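Local coordinates for Non-structural protein 3 (Rice hoja blanca virus, PDB 3AJF) that suppresses RNA silencing in the host, presumably by binding double-stranded RNA, and is represented by its helical domain, which pairs as a homodimer, at the interface of chains A and B. Residues are numbered along the deposited sequence; one frame, centred on the assembly and turned at random. Chains: chain A/B, Non-structural protein 3.

The interface of chains A and B. Residues chain A 88-89, 91-93; chain B 63, 74.
In the two-fold helical dimer of this tenuivirus NS3 domain, B:Arg74, the first residue of helix 74-85, reaches the 3-10 turn 86-89 of the other chain, where it grips the carbonyl of A:Phe88 side-on. B:Arg74 NE donates to A:Phe88 O at 3.0 Å, arriving nearly in line with the C=O bond (166°). B:Arg74 NH2 donates to the same A:Phe88 O at 2.9 Å on a lone pair. Both bonds are bent at hydrogen, as expected when two N-H groups of one guanidinium converge on one acceptor. An intrachain bond probably restrains the rotation of the group: B:Arg74 NH2 also donates to B:Leu63 O at the end of helix 49-64, 2.9 Å away and almost straight (173° at H). Both acceptor oxygens lie close to the guanidinium plane. The bend at chi3 (76°) turns the end of the arginine chain toward them. A:Lys92 CG, 3.5 Å from B:Arg74 NE, and B:Leu63 CD2 lie over opposite guanidinium faces, each near the rim. The extended lysine continues past the arginine, A:Lys92 CE meeting B:Arg74 CD at 3.7 Å. A:Lys92 NZ lies 5.5 Å from B:Arg74 NE, a separation that would limit repulsion between the like charges. Beside this polar grip, B:Leu63 lays CB over one face of the A:Phe88 ring near its rim, 3.8 Å from A:Phe88 CG, while its CD1 touches A:Phe88 CB. A:Pro93 borders the patch, its CD 3.4 Å from B:Leu63 O.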
# COMPACT_ATOMS: atom_id res chain seq x y z
N PHE A 88 -7.65 3.90 -4.34
CA PHE A 88 -7.50 3.48 -5.74
C PHE A 88 -8.76 2.95 -6.40
O PHE A 88 -8.81 2.86 -7.65
CB PHE A 88 -6.38 2.46 -5.91
CG PHE A 88 -5.00 3.08 -5.93
CD1 PHE A 88 -4.71 4.13 -6.79
CD2 PHE A 88 -4.00 2.60 -5.10
CE1 PHE A 88 -3.43 4.68 -6.85
CE2 PHE A 88 -2.71 3.17 -5.14
CZ PHE A 88 -2.45 4.22 -6.02
N VAL A 89 -9.76 2.57 -5.62
CA VAL A 89 -10.95 2.03 -6.23
C VAL A 89 -11.58 3.11 -7.12
O VAL A 89 -11.94 2.83 -8.28
CB VAL A 89 -11.93 1.45 -5.18
CG1 VAL A 89 -13.18 0.94 -5.84
CG2 VAL A 89 -11.27 0.30 -4.42
N LEU A 91 -10.06 6.34 -7.64
CA LEU A 91 -8.99 7.19 -8.17
C LEU A 91 -8.20 6.49 -9.28
O LEU A 91 -7.39 5.60 -9.00
CB LEU A 91 -8.05 7.55 -7.02
CG LEU A 91 -7.07 8.70 -7.20
CD1 LEU A 91 -7.80 10.02 -7.51
CD2 LEU A 91 -6.22 8.81 -5.94
N LYS A 92 -8.44 6.90 -10.52
CA LYS A 92 -7.94 6.24 -11.73
C LYS A 92 -6.89 7.09 -12.48
O LYS A 92 -6.94 8.31 -12.41
CB LYS A 92 -9.13 5.93 -12.66
CG LYS A 92 -10.19 5.07 -11.95
CD LYS A 92 -11.53 5.00 -12.63
CE LYS A 92 -12.57 4.40 -11.64
NZ LYS A 92 -14.00 4.42 -12.14
N PRO A 93 -5.94 6.46 -13.16
CA PRO A 93 -4.99 7.20 -14.01
C PRO A 93 -5.69 8.00 -15.11
O PRO A 93 -5.39 9.18 -15.30
CB PRO A 93 -4.12 6.11 -14.65
CG PRO A 93 -4.71 4.82 -14.29
CD PRO A 93 -5.66 5.02 -13.14
N LEU B 63 -2.68 0.01 -10.66
CA LEU B 63 -3.79 0.84 -10.22
C LEU B 63 -3.50 2.33 -10.45
O LEU B 63 -4.43 3.12 -10.62
CB LEU B 63 -4.06 0.62 -8.71
CG LEU B 63 -4.70 -0.71 -8.24
CD1 LEU B 63 -4.61 -0.85 -6.72
CD2 LEU B 63 -6.17 -0.81 -8.69
N ARG B 74 -10.61 -3.09 -10.62
CA ARG B 74 -10.15 -2.08 -9.65
C ARG B 74 -10.43 -2.48 -8.20
O ARG B 74 -9.52 -2.44 -7.38
CB ARG B 74 -10.67 -0.68 -9.94
CG ARG B 74 -10.17 -0.09 -11.26
CD ARG B 74 -10.38 1.44 -11.28
NE ARG B 74 -9.36 2.08 -10.45
CZ ARG B 74 -8.07 2.19 -10.81
NH1 ARG B 74 -7.65 1.73 -11.99
NH2 ARG B 74 -7.20 2.76 -10.00